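Local coordinates for CoA-binding domain-containing protein (Thermus thermophilus, PDB 1IUK), which is of unknown cellular function but probably binds coenzyme A through a Rossmann-type CoA-binding domain, at residues A[12-17]-A[40-45]; A[73-78]-A[97-102]; A[21-26]-A[51-56]; A[69-74]-A[91-96]; A[44-49]-A[62-67]. All coordinates share one frame; numbering follows the deposited sequence.

Contact 1: A[12-17]-A[40-45]; sequences QAKTIA and GYRVLP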
# COMPACT_ATOMS: atom_id res chain seq x y z
N GLN A 12 12.26 8.82 -0.08
CA GLN A 12 12.04 9.56 1.15
C GLN A 12 11.07 8.85 2.10
O GLN A 12 11.16 9.00 3.33
CB GLN A 12 11.55 10.97 0.80
CG GLN A 12 11.85 11.99 1.86
CD GLN A 12 10.76 12.02 2.91
OE1 GLN A 12 9.57 11.92 2.58
NE2 GLN A 12 11.15 12.15 4.17
N ALA A 13 10.16 8.06 1.55
CA ALA A 13 9.16 7.32 2.33
C ALA A 13 9.75 6.33 3.32
O ALA A 13 10.81 5.75 3.09
CB ALA A 13 8.20 6.59 1.39
N LYS A 14 9.04 6.13 4.43
CA LYS A 14 9.45 5.19 5.46
C LYS A 14 8.39 4.13 5.71
O LYS A 14 8.67 2.93 5.64
CB LYS A 14 9.72 5.91 6.79
CG LYS A 14 9.62 4.95 7.98
CD LYS A 14 9.80 5.63 9.32
CE LYS A 14 10.08 4.62 10.42
NZ LYS A 14 9.66 5.11 11.76
N THR A 15 7.17 4.57 6.03
CA THR A 15 6.08 3.66 6.36
C THR A 15 5.17 3.26 5.19
O THR A 15 4.61 4.11 4.48
CB THR A 15 5.22 4.25 7.48
OG1 THR A 15 4.66 5.49 7.04
CG2 THR A 15 6.07 4.56 8.69
N ILE A 16 5.03 1.95 4.99
CA ILE A 16 4.16 1.45 3.93
C ILE A 16 3.11 0.53 4.54
O ILE A 16 3.44 -0.52 5.08
CB ILE A 16 4.96 0.65 2.86
CG1 ILE A 16 6.08 1.51 2.28
CG2 ILE A 16 4.01 0.17 1.75
CD1 ILE A 16 6.83 0.84 1.14
N ALA A 17 1.85 0.94 4.48
CA ALA A 17 0.78 0.10 5.01
C ALA A 17 0.32 -0.78 3.85
O ALA A 17 0.12 -0.30 2.75
CB ALA A 17 -0.40 0.97 5.52
N GLY A 40 14.40 -1.48 3.51
CA GLY A 40 14.40 -0.47 4.56
C GLY A 40 13.12 0.25 4.92
O GLY A 40 13.16 1.27 5.61
N TYR A 41 11.98 -0.24 4.46
CA TYR A 41 10.70 0.39 4.77
C TYR A 41 10.08 -0.27 6.00
O TYR A 41 10.40 -1.42 6.32
CB TYR A 41 9.71 0.21 3.62
CG TYR A 41 10.08 0.96 2.36
CD1 TYR A 41 10.52 0.27 1.23
CD2 TYR A 41 9.98 2.35 2.29
CE1 TYR A 41 10.86 0.94 0.08
CE2 TYR A 41 10.32 3.03 1.13
CZ TYR A 41 10.76 2.32 0.03
OH TYR A 41 11.11 2.98 -1.13
N ARG A 42 9.21 0.46 6.69
CA ARG A 42 8.51 -0.11 7.83
C ARG A 42 7.17 -0.50 7.22
O ARG A 42 6.40 0.37 6.82
CB ARG A 42 8.29 0.92 8.93
CG ARG A 42 7.37 0.40 10.02
CD ARG A 42 7.22 1.38 11.18
NE ARG A 42 7.11 0.66 12.44
CZ ARG A 42 8.13 0.46 13.26
NH1 ARG A 42 9.34 0.92 12.95
NH2 ARG A 42 7.96 -0.23 14.39
N VAL A 43 6.92 -1.79 7.11
CA VAL A 43 5.68 -2.27 6.52
C VAL A 43 4.70 -2.61 7.62
O VAL A 43 5.01 -3.35 8.56
CB VAL A 43 5.94 -3.51 5.62
CG1 VAL A 43 6.92 -3.16 4.52
CG2 VAL A 43 6.48 -4.65 6.44
N LEU A 44 3.50 -2.04 7.50
CA LEU A 44 2.44 -2.23 8.47
C LEU A 44 1.31 -3.03 7.82
O LEU A 44 0.58 -2.51 6.98
CB LEU A 44 1.92 -0.87 8.93
CG LEU A 44 3.01 0.09 9.42
CD1 LEU A 44 2.42 1.46 9.69
CD2 LEU A 44 3.67 -0.49 10.66
N PRO A 45 1.18 -4.31 8.20
CA PRO A 45 0.12 -5.16 7.63
C PRO A 45 -1.30 -4.84 8.12
O PRO A 45 -1.54 -4.71 9.33
CB PRO A 45 0.56 -6.57 8.02
CG PRO A 45 1.26 -6.37 9.35
CD PRO A 45 2.00 -5.05 9.18
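The ring of Tyr41 takes Ile16 CD1 over one face, a CH-pi contact in which the methyl stands 3.7 Å from the ring centroid, offset toward the CG side of the ring. At the ring's edge lie two backbone oxygens: Lys14 O in the plane, and Ala13 O, which comes to 3.4 Å from Tyr41 CE2. Ile16 reaches the face because its CG1 stands beside its own backbone N (chi1 -57°) and the chain runs on extended to CD1. The phenol oxygen of Tyr41 is tied to Leu10 O of helix 3-12, and Leu36 of helix 28-38 packs against both Tyr41 and Ile16.

Past the ring the backbones pair as parallel strands. Arg42 N gives a hydrogen bond to Lys14 O at 2.7 Å, Ile16 N one to Arg42 O at 2.8 Å, and Leu44 N one to Ile16 O. On the face that carries Thr15, Arg42 and Ala17, the CG2 methyl of Thr15 lies 4.2 Å from Arg42 CD. Lys14 NZ and Arg42 NH1 come within 4.4 Å of each other, a like-charge pair probably eased by the salt bridge of Arg42 NH2 to Glu58. Thr15 OG1 turns to Pro70 O. Strands 15-19 and 42-46, joined through helix 28-38, make up the first beta-alpha-beta unit of a Rossmann-type fold.

Contact 2: A[73-78]-A[97-102]; sequences ILDVFR and LVWLQS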
# COMPACT_ATOMS: atom_id res chain seq x y z
N ILE A 73 2.98 5.47 2.25
CA ILE A 73 2.46 4.77 1.08
C ILE A 73 1.46 3.71 1.50
O ILE A 73 1.72 2.92 2.42
CB ILE A 73 3.59 4.04 0.30
CG1 ILE A 73 4.66 5.05 -0.13
CG2 ILE A 73 2.99 3.30 -0.91
CD1 ILE A 73 5.79 4.43 -0.94
N LEU A 74 0.30 3.70 0.86
CA LEU A 74 -0.70 2.67 1.15
C LEU A 74 -0.66 1.74 -0.07
O LEU A 74 -1.12 2.10 -1.15
CB LEU A 74 -2.11 3.27 1.31
CG LEU A 74 -3.20 2.21 1.58
CD1 LEU A 74 -2.99 1.61 2.95
CD2 LEU A 74 -4.57 2.84 1.46
N ASP A 75 -0.05 0.57 0.11
CA ASP A 75 0.08 -0.43 -0.96
C ASP A 75 -1.18 -1.29 -0.86
O ASP A 75 -1.35 -2.05 0.09
CB ASP A 75 1.33 -1.28 -0.72
CG ASP A 75 1.80 -2.02 -1.96
OD1 ASP A 75 1.37 -1.71 -3.09
OD2 ASP A 75 2.64 -2.93 -1.78
N VAL A 76 -2.06 -1.14 -1.85
CA VAL A 76 -3.34 -1.82 -1.88
C VAL A 76 -3.40 -3.08 -2.72
O VAL A 76 -3.19 -3.05 -3.94
CB VAL A 76 -4.45 -0.84 -2.38
CG1 VAL A 76 -5.83 -1.48 -2.25
CG2 VAL A 76 -4.40 0.46 -1.57
N PHE A 77 -3.73 -4.19 -2.06
CA PHE A 77 -3.85 -5.47 -2.74
C PHE A 77 -5.32 -5.92 -2.82
O PHE A 77 -5.61 -6.96 -3.42
CB PHE A 77 -3.02 -6.53 -2.00
CG PHE A 77 -1.53 -6.39 -2.21
CD1 PHE A 77 -0.89 -7.05 -3.27
CD2 PHE A 77 -0.77 -5.60 -1.35
CE1 PHE A 77 0.49 -6.91 -3.46
CE2 PHE A 77 0.61 -5.46 -1.54
CZ PHE A 77 1.24 -6.12 -2.60
N ARG A 78 -6.23 -5.16 -2.21
CA ARG A 78 -7.66 -5.53 -2.25
C ARG A 78 -8.22 -5.30 -3.65
O ARG A 78 -7.88 -4.32 -4.30
CB ARG A 78 -8.43 -4.76 -1.19
CG ARG A 78 -7.79 -4.87 0.19
CD ARG A 78 -8.56 -5.77 1.15
NE ARG A 78 -9.16 -6.91 0.48
CZ ARG A 78 -10.46 -7.21 0.53
NH1 ARG A 78 -11.31 -6.44 1.20
NH2 ARG A 78 -10.91 -8.28 -0.11
N LEU A 97 0.44 8.63 -0.29
CA LEU A 97 0.29 8.13 -1.65
C LEU A 97 -0.45 6.79 -1.63
O LEU A 97 -0.21 5.98 -0.73
CB LEU A 97 1.67 7.94 -2.27
CG LEU A 97 1.81 7.25 -3.64
CD1 LEU A 97 1.22 8.14 -4.71
CD2 LEU A 97 3.28 7.01 -3.93
N VAL A 98 -1.36 6.58 -2.58
CA VAL A 98 -2.10 5.32 -2.66
C VAL A 98 -1.61 4.57 -3.89
O VAL A 98 -1.61 5.09 -5.00
CB VAL A 98 -3.63 5.53 -2.75
CG1 VAL A 98 -4.33 4.21 -3.10
CG2 VAL A 98 -4.13 6.03 -1.41
N TRP A 99 -1.18 3.33 -3.66
CA TRP A 99 -0.64 2.49 -4.72
C TRP A 99 -1.52 1.27 -4.95
O TRP A 99 -1.57 0.37 -4.11
CB TRP A 99 0.77 2.02 -4.29
CG TRP A 99 1.58 1.34 -5.37
CD1 TRP A 99 1.38 0.08 -5.89
CD2 TRP A 99 2.68 1.90 -6.09
NE1 TRP A 99 2.30 -0.16 -6.88
CE2 TRP A 99 3.10 0.94 -7.03
CE3 TRP A 99 3.36 3.14 -6.03
CZ2 TRP A 99 4.17 1.17 -7.91
CZ3 TRP A 99 4.42 3.36 -6.91
CH2 TRP A 99 4.82 2.38 -7.83
N LEU A 100 -2.23 1.23 -6.08
CA LEU A 100 -3.08 0.08 -6.38
C LEU A 100 -2.22 -0.96 -7.10
O LEU A 100 -1.66 -0.68 -8.17
CB LEU A 100 -4.25 0.49 -7.27
CG LEU A 100 -5.15 1.60 -6.70
CD1 LEU A 100 -6.34 1.80 -7.65
CD2 LEU A 100 -5.61 1.24 -5.28
N GLN A 101 -2.12 -2.14 -6.51
CA GLN A 101 -1.32 -3.21 -7.09
C GLN A 101 -1.83 -3.72 -8.44
O GLN A 101 -2.90 -3.34 -8.91
CB GLN A 101 -1.18 -4.34 -6.08
CG GLN A 101 -0.19 -4.02 -4.97
CD GLN A 101 1.26 -4.11 -5.44
OE1 GLN A 101 1.64 -5.06 -6.13
NE2 GLN A 101 2.07 -3.13 -5.06
N SER A 102 -1.04 -4.59 -9.08
CA SER A 102 -1.38 -5.16 -10.38
C SER A 102 -2.80 -5.71 -10.51
O SER A 102 -3.30 -6.41 -9.62
CB SER A 102 -0.38 -6.26 -10.73
OG SER A 102 0.94 -5.74 -10.79
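Val76 CB packs against Leu100 CD2 at 3.8 Å, the two side chains lying side by side and pointing the same way. On the same face of the sheet Val76 CG2 meets Val98 CG1 at 4.1 Å, and Leu74 CD2 approaches Val98 CG2, so these four aliphatic residues form one continuous apolar surface. On the other face Ile73 CG2 rests against Trp99 CB.

Between the two faces runs the parallel pairing of strands 73-76 and 98-100, neighbours in the central five-stranded sheet of the Rossmann-type fold. Four backbone bonds hold it: Leu74 N to Leu97 O, Trp99 N to Leu74 O, Val76 N to Trp99 O and, just beyond the strands, Gln101 N to Val76 O.

The polar edge gathers at the C-terminal ends. Gln101 NE2 donates to the syn lone pair of Asp75 OD1, with the carboxylate and amide planes 75° apart; the modelled 2.5 Å between Gln101 NE2 and Asp75 OD1 is shorter than expected and its exact value doubtful. The same oxygen lies 3.3 Å from Trp99 CD1, the carboxylate plane standing steeply to the indole, whose NE1 is bonded to Arg124 O. Gln101 CG, set beside its backbone N (chi1 -76°), sits over the centre of the Phe77 ring, a CH-pi contact 3.4 Å from the centroid. A bend at the second torsion then swings CD over the ring, where the amide stacks with planes 22° apart, its OE1 3.4 Å from Phe77 CE1. Leu126 of helix 126-134 touches Asp75, Trp99 and Gln101.

Contact 3: A[21-26]-A[51-56]; sequences AHKDPS and QGEELF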
# COMPACT_ATOMS: atom_id res chain seq x y z
N ALA A 21 -2.85 -7.42 3.32
CA ALA A 21 -1.63 -8.17 3.66
C ALA A 21 -1.97 -9.63 3.87
O ALA A 21 -2.95 -9.95 4.55
CB ALA A 21 -1.01 -7.61 4.93
N HIS A 22 -1.15 -10.53 3.32
CA HIS A 22 -1.43 -11.96 3.42
C HIS A 22 -0.34 -12.77 4.13
O HIS A 22 0.84 -12.41 4.08
CB HIS A 22 -1.67 -12.54 2.03
CG HIS A 22 -2.53 -13.77 2.04
ND1 HIS A 22 -3.82 -13.77 1.56
CD2 HIS A 22 -2.30 -15.02 2.51
CE1 HIS A 22 -4.35 -14.97 1.73
NE2 HIS A 22 -3.44 -15.74 2.31
N LYS A 23 -0.74 -13.86 4.77
CA LYS A 23 0.17 -14.73 5.49
C LYS A 23 0.83 -15.77 4.56
O LYS A 23 1.97 -16.17 4.77
CB LYS A 23 -0.59 -15.45 6.61
CG LYS A 23 0.18 -15.57 7.91
CD LYS A 23 1.34 -16.54 7.76
CE LYS A 23 2.68 -15.81 7.65
NZ LYS A 23 3.58 -16.40 6.62
N ASP A 24 0.09 -16.22 3.55
CA ASP A 24 0.62 -17.22 2.62
C ASP A 24 1.80 -16.64 1.84
O ASP A 24 1.66 -15.65 1.13
CB ASP A 24 -0.49 -17.69 1.66
CG ASP A 24 -0.02 -18.76 0.68
OD1 ASP A 24 -0.87 -19.31 -0.06
OD2 ASP A 24 1.20 -19.06 0.64
N PRO A 25 2.98 -17.28 1.94
CA PRO A 25 4.19 -16.83 1.26
C PRO A 25 4.12 -16.67 -0.26
O PRO A 25 4.80 -15.81 -0.84
CB PRO A 25 5.24 -17.87 1.66
CG PRO A 25 4.71 -18.50 2.89
CD PRO A 25 3.23 -18.49 2.76
N SER A 26 3.30 -17.48 -0.91
CA SER A 26 3.20 -17.41 -2.36
C SER A 26 2.40 -16.23 -2.90
O SER A 26 2.48 -15.95 -4.09
CB SER A 26 2.57 -18.69 -2.88
OG SER A 26 1.20 -18.72 -2.53
N GLN A 51 -6.03 -10.46 11.47
CA GLN A 51 -5.92 -9.58 12.61
C GLN A 51 -5.21 -10.26 13.79
O GLN A 51 -5.58 -11.36 14.19
CB GLN A 51 -7.31 -9.09 13.04
CG GLN A 51 -7.27 -8.06 14.15
CD GLN A 51 -7.22 -8.67 15.54
OE1 GLN A 51 -6.44 -8.24 16.40
NE2 GLN A 51 -8.07 -9.68 15.78
N GLY A 52 -4.18 -9.61 14.31
CA GLY A 52 -3.44 -10.14 15.44
C GLY A 52 -2.24 -11.00 15.07
O GLY A 52 -1.34 -11.19 15.88
N GLU A 53 -2.23 -11.54 13.86
CA GLU A 53 -1.12 -12.39 13.45
C GLU A 53 0.09 -11.54 13.07
O GLU A 53 -0.05 -10.49 12.45
CB GLU A 53 -1.54 -13.24 12.25
CG GLU A 53 -2.22 -14.55 12.63
CD GLU A 53 -2.42 -15.45 11.42
OE1 GLU A 53 -3.59 -15.62 11.00
OE2 GLU A 53 -1.41 -15.97 10.88
N GLU A 54 1.28 -11.99 13.45
CA GLU A 54 2.48 -11.23 13.12
C GLU A 54 2.86 -11.40 11.66
O GLU A 54 3.14 -12.51 11.20
CB GLU A 54 3.64 -11.66 14.01
CG GLU A 54 4.75 -10.63 14.12
CD GLU A 54 6.11 -11.28 14.35
OE1 GLU A 54 7.07 -10.90 13.64
OE2 GLU A 54 6.22 -12.16 15.23
N LEU A 55 2.85 -10.30 10.92
CA LEU A 55 3.21 -10.33 9.51
C LEU A 55 4.27 -9.27 9.30
O LEU A 55 4.12 -8.14 9.75
CB LEU A 55 2.00 -10.03 8.62
CG LEU A 55 0.93 -11.12 8.41
CD1 LEU A 55 -0.01 -10.69 7.32
CD2 LEU A 55 1.57 -12.43 8.02
N PHE A 56 5.36 -9.65 8.65
CA PHE A 56 6.45 -8.72 8.37
C PHE A 56 7.02 -8.09 9.64
O PHE A 56 7.42 -6.93 9.64
CB PHE A 56 5.96 -7.63 7.42
CG PHE A 56 5.09 -8.16 6.32
CD1 PHE A 56 5.50 -9.25 5.55
CD2 PHE A 56 3.82 -7.63 6.10
CE1 PHE A 56 4.67 -9.80 4.59
CE2 PHE A 56 2.98 -8.17 5.14
CZ PHE A 56 3.40 -9.27 4.38
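Lys23 and Leu55 are pressed together more tightly than usual, Lys23 CG standing 3.4 Å from Leu55 CD2. The lysine chain bends at its second and third torsions, which brings CE back to 3.6 Å from the same methyl. Glu53 crosses Lys23 at about a right angle, and its OE2 meets CG rather than the ammonium: Lys23 NZ and Glu53 OE2 are 6.6 Å apart. The other branch of Leu55, CD1, touches Ala21 CB at 4.0 Å and His22 O at 3.8 Å. Ala21 CB also lies at the edge of the Phe56 ring, 4.0 Å from CE2. Pro45 of strand 42-46 packs on Ala21, Leu55 and Phe56 alike, and His22 O is bonded to His30 ND1.

The contact sets the loop after strand 15-19 against the first strand of the small antiparallel hairpin 54-55 with 58-59. An alanine in place of Lys23 would probably leave Leu55 CD2 without most of its cover on this side and open a gap beside Glu53 OE2. Van der Waals packing holds the two segments together; the lysine contributes its methylenes, and its charge could draw on Glu53 only from a distance.

Contact 4: A[69-74]-A[91-96]; sequences EPVDIL and LALRPG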
# COMPACT_ATOMS: atom_id res chain seq x y z
N GLU A 69 0.48 5.31 13.45
CA GLU A 69 1.46 6.24 12.89
C GLU A 69 1.13 6.61 11.45
O GLU A 69 0.42 5.88 10.76
CB GLU A 69 2.86 5.64 12.98
CG GLU A 69 3.21 4.66 11.88
CD GLU A 69 4.68 4.29 11.88
OE1 GLU A 69 5.53 5.17 11.63
OE2 GLU A 69 4.99 3.11 12.14
N PRO A 70 1.62 7.77 10.98
CA PRO A 70 1.36 8.23 9.61
C PRO A 70 1.85 7.24 8.58
O PRO A 70 2.85 6.56 8.79
CB PRO A 70 2.10 9.55 9.52
CG PRO A 70 2.22 9.99 10.94
CD PRO A 70 2.45 8.74 11.72
N VAL A 71 1.13 7.16 7.46
CA VAL A 71 1.46 6.23 6.39
C VAL A 71 1.90 7.00 5.16
O VAL A 71 1.16 7.83 4.63
CB VAL A 71 0.23 5.37 6.05
CG1 VAL A 71 0.44 4.62 4.74
CG2 VAL A 71 -0.05 4.41 7.20
N ASP A 72 3.12 6.72 4.71
CA ASP A 72 3.67 7.39 3.53
C ASP A 72 3.12 6.80 2.26
O ASP A 72 2.84 7.51 1.31
CB ASP A 72 5.20 7.30 3.55
CG ASP A 72 5.81 8.10 4.69
OD1 ASP A 72 6.60 7.53 5.46
OD2 ASP A 72 5.50 9.30 4.83
N ILE A 73 2.98 5.47 2.25
CA ILE A 73 2.46 4.77 1.08
C ILE A 73 1.46 3.71 1.50
O ILE A 73 1.72 2.92 2.42
CB ILE A 73 3.59 4.04 0.30
CG1 ILE A 73 4.66 5.05 -0.13
CG2 ILE A 73 2.99 3.30 -0.91
CD1 ILE A 73 5.79 4.43 -0.94
N LEU A 74 0.30 3.70 0.86
CA LEU A 74 -0.70 2.67 1.15
C LEU A 74 -0.66 1.74 -0.07
O LEU A 74 -1.12 2.10 -1.15
CB LEU A 74 -2.11 3.27 1.31
CG LEU A 74 -3.20 2.21 1.58
CD1 LEU A 74 -2.99 1.61 2.95
CD2 LEU A 74 -4.57 2.84 1.46
N LEU A 91 -9.68 7.59 3.11
CA LEU A 91 -9.72 9.05 3.18
C LEU A 91 -9.42 9.55 4.59
O LEU A 91 -8.81 10.60 4.75
CB LEU A 91 -11.09 9.54 2.71
CG LEU A 91 -11.34 9.33 1.22
CD1 LEU A 91 -12.81 9.60 0.91
CD2 LEU A 91 -10.44 10.23 0.39
N ALA A 92 -9.83 8.80 5.60
CA ALA A 92 -9.59 9.18 6.99
C ALA A 92 -8.12 9.09 7.38
O ALA A 92 -7.59 9.96 8.08
CB ALA A 92 -10.41 8.31 7.92
N LEU A 93 -7.46 8.03 6.93
CA LEU A 93 -6.05 7.82 7.22
C LEU A 93 -5.21 8.85 6.48
O LEU A 93 -4.18 9.31 6.99
CB LEU A 93 -5.63 6.42 6.79
CG LEU A 93 -4.13 6.10 6.76
CD1 LEU A 93 -3.69 5.61 8.13
CD2 LEU A 93 -3.85 5.03 5.70
N ARG A 94 -5.68 9.22 5.28
CA ARG A 94 -4.99 10.16 4.40
C ARG A 94 -3.50 9.81 4.24
O ARG A 94 -2.61 10.53 4.72
CB ARG A 94 -5.14 11.60 4.92
CG ARG A 94 -5.68 12.55 3.85
CD ARG A 94 -5.67 14.03 4.29
NE ARG A 94 -5.22 14.93 3.22
CZ ARG A 94 -5.85 15.07 2.05
NH1 ARG A 94 -6.96 14.39 1.79
NH2 ARG A 94 -5.36 15.90 1.13
N PRO A 95 -3.20 8.68 3.56
CA PRO A 95 -1.81 8.28 3.36
C PRO A 95 -1.20 9.26 2.37
O PRO A 95 -1.94 9.91 1.63
CB PRO A 95 -1.93 6.87 2.77
CG PRO A 95 -3.19 6.93 2.01
CD PRO A 95 -4.12 7.76 2.87
N GLY A 96 0.13 9.36 2.35
CA GLY A 96 0.78 10.28 1.44
C GLY A 96 0.61 9.92 -0.02
O GLY A 96 0.64 10.78 -0.90
O HOH W 1 -1.35 8.63 7.24
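Val71 and Asp72 run past Pro95 and Gly96 with CA atoms 4.9 and 4.6 Å apart, close enough for main chain to meet main chain. Gly96 N gives a hydrogen bond to Val71 O at 2.9 Å, lying in the carbonyl plane, and Pro95 CA comes to 3.3 Å from that same oxygen. A bridging water adds a second link: it accepts from Val71 N and donates to Leu93 O, the last helical residue's carbonyl. Arg94 leaves the helix with positive phi, and Pro95 and Gly96 follow alongside Val71 and Asp72. At Gly96 a CB would clash with Asp72 O, so the lack of a side chain lets the two backbones close up.

Among the side chains Val71 does most of the touching, with a methyl for each partner. Its CG1, anti to the backbone N (chi1 167°), lies 3.8 Å from Pro95 CB, valine and proline pointing the same way. Its CG2 meets Leu93 CD1 at 3.9 Å, and these two side chains cross at about a right angle. Pro95 CG reaches on to Leu74 CB at 3.9 Å.

Asp72 turns the other way, where its OD1 is bonded to Lys14 N, while its backbone O takes Tyr9 OH from helix 3-12. The contact fastens the end of helix 87-93 to the chain entering strand 73-76, with Ala17 of strand 15-19 packing on Val71 and Leu74, and Leu64 covering Leu74 and Leu93.

Contact 5: A[44-49]-A[62-67]; sequences LPVNPR and ASLLDL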
# COMPACT_ATOMS: atom_id res chain seq x y z
N LEU A 44 3.50 -2.04 7.50
CA LEU A 44 2.44 -2.23 8.47
C LEU A 44 1.31 -3.03 7.82
O LEU A 44 0.58 -2.51 6.98
CB LEU A 44 1.92 -0.87 8.93
CG LEU A 44 3.01 0.09 9.42
CD1 LEU A 44 2.42 1.46 9.69
CD2 LEU A 44 3.67 -0.49 10.66
N PRO A 45 1.18 -4.31 8.20
CA PRO A 45 0.12 -5.16 7.63
C PRO A 45 -1.30 -4.84 8.12
O PRO A 45 -1.54 -4.71 9.33
CB PRO A 45 0.56 -6.57 8.02
CG PRO A 45 1.26 -6.37 9.35
CD PRO A 45 2.00 -5.05 9.18
N VAL A 46 -2.23 -4.70 7.18
CA VAL A 46 -3.62 -4.44 7.52
C VAL A 46 -4.52 -5.43 6.78
O VAL A 46 -4.55 -5.46 5.56
CB VAL A 46 -4.06 -2.99 7.15
CG1 VAL A 46 -5.50 -2.74 7.62
CG2 VAL A 46 -3.14 -1.97 7.81
N ASN A 47 -5.23 -6.26 7.53
CA ASN A 47 -6.13 -7.26 6.96
C ASN A 47 -6.90 -7.89 8.09
O ASN A 47 -6.32 -8.57 8.95
CB ASN A 47 -5.35 -8.34 6.20
CG ASN A 47 -6.25 -9.14 5.26
OD1 ASN A 47 -7.47 -9.18 5.43
ND2 ASN A 47 -5.64 -9.79 4.28
N PRO A 48 -8.21 -7.69 8.12
CA PRO A 48 -9.02 -8.27 9.19
C PRO A 48 -8.88 -9.79 9.19
O PRO A 48 -8.99 -10.43 10.24
CB PRO A 48 -10.44 -7.82 8.86
CG PRO A 48 -10.41 -7.43 7.43
CD PRO A 48 -9.03 -6.93 7.16
N ARG A 49 -8.63 -10.36 8.01
CA ARG A 49 -8.47 -11.81 7.85
C ARG A 49 -7.31 -12.39 8.65
O ARG A 49 -7.28 -13.59 8.91
CB ARG A 49 -8.27 -12.16 6.37
CG ARG A 49 -9.40 -11.75 5.45
CD ARG A 49 -10.66 -12.58 5.68
NE ARG A 49 -11.68 -12.23 4.69
CZ ARG A 49 -12.46 -11.15 4.78
NH1 ARG A 49 -12.34 -10.32 5.81
NH2 ARG A 49 -13.34 -10.90 3.82
N ALA A 62 -6.94 -4.92 11.90
CA ALA A 62 -8.09 -5.09 11.03
C ALA A 62 -8.45 -3.88 10.18
O ALA A 62 -8.93 -4.05 9.06
CB ALA A 62 -9.30 -5.51 11.86
N SER A 63 -8.20 -2.67 10.69
CA SER A 63 -8.54 -1.45 9.96
C SER A 63 -7.41 -0.45 9.88
O SER A 63 -6.58 -0.36 10.78
CB SER A 63 -9.73 -0.77 10.63
OG SER A 63 -9.63 0.65 10.52
N LEU A 64 -7.41 0.32 8.80
CA LEU A 64 -6.39 1.34 8.60
C LEU A 64 -6.36 2.31 9.76
O LEU A 64 -5.31 2.80 10.14
CB LEU A 64 -6.66 2.10 7.30
CG LEU A 64 -6.39 1.37 5.98
CD1 LEU A 64 -6.79 2.26 4.82
CD2 LEU A 64 -4.91 0.98 5.89
N LEU A 65 -7.52 2.57 10.35
CA LEU A 65 -7.62 3.50 11.46
C LEU A 65 -7.00 2.94 12.74
O LEU A 65 -6.85 3.66 13.72
CB LEU A 65 -9.08 3.87 11.72
CG LEU A 65 -9.86 4.52 10.56
CD1 LEU A 65 -9.02 5.58 9.89
CD2 LEU A 65 -10.27 3.44 9.56
N ASP A 66 -6.63 1.66 12.72
CA ASP A 66 -6.00 1.05 13.89
C ASP A 66 -4.50 1.35 13.89
O ASP A 66 -3.83 1.17 14.90
CB ASP A 66 -6.20 -0.46 13.89
CG ASP A 66 -7.59 -0.89 14.33
OD1 ASP A 66 -8.09 -1.89 13.77
OD2 ASP A 66 -8.18 -0.24 15.23
N LEU A 67 -3.97 1.80 12.76
CA LEU A 67 -2.55 2.11 12.65
C LEU A 67 -2.26 3.26 13.60
O LEU A 67 -3.04 4.20 13.71
CB LEU A 67 -2.18 2.49 11.21
CG LEU A 67 -2.19 1.31 10.22
CD1 LEU A 67 -1.79 1.76 8.81
CD2 LEU A 67 -1.24 0.25 10.73
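The end of strand 42-46 runs past the short 3-10 turn 64-66, and the backbones come close at one end, where the CA atoms of Pro48 and Ala62 are 3.8 Å apart. This is an edge strand of the Rossmann-type sheet, covered by the loop that leads from the hairpin toward strand 73-76. Val46 carries the middle of the contact. Its CG2 meets Leu64 CD2 at 3.9 Å, the side chains crossing at about a right angle, and Leu67 CD1 at 4.1 Å. CG1, placed anti to the backbone N (chi1 -176°), rests instead on main chain, 3.7 Å from Ser63 C. An alanine in place of Val46 would probably leave Leu64 CD2 and Leu67 CD1 without their partner on strand 42-46 and open a gap over the Ser63-Leu64 peptide. Two residues earlier in the strand, Leu67 CD2 packs on Leu44 CB at 3.8 Å.

The turn is braced from within: Ser63 OG accepts from Leu65 N, an ST turn, and Asp66 OD1 accepts from Ser63 N. Outside it, Glu89 of helix 87-93 takes Leu64 N, and Leu19 packs on Val46 and Leu64. At the close end Pro48 CD lies 3.5 Å from Ala62 O, with the CB atoms of Pro48 and Ala62 4.0 Å apart.

From the N terminus, contact 1 comes first: it closes the loop through helix 28-38 and pairs strand 15-19 with edge strand 42-46. Contact 3 crosses it, opening after strand 15-19 and closing on the hairpin, and Pro45 and Phe56 touch between the two. Contact 5 starts on the strand where contact 1 ends, crosses contact 3, and folds the following loop over that strand. Contacts 4 and 2 start from overlapping segments, contact 4 on the chain leading into strand 73-76 and contact 2 on the strand itself; contact 4 closes first, at the end of helix 87-93, and contact 2 on the next strand. Strands 15-19 and 73-76 join the two halves, while Leu64 of contact 5 touches Leu74, shared by contacts 2 and 4.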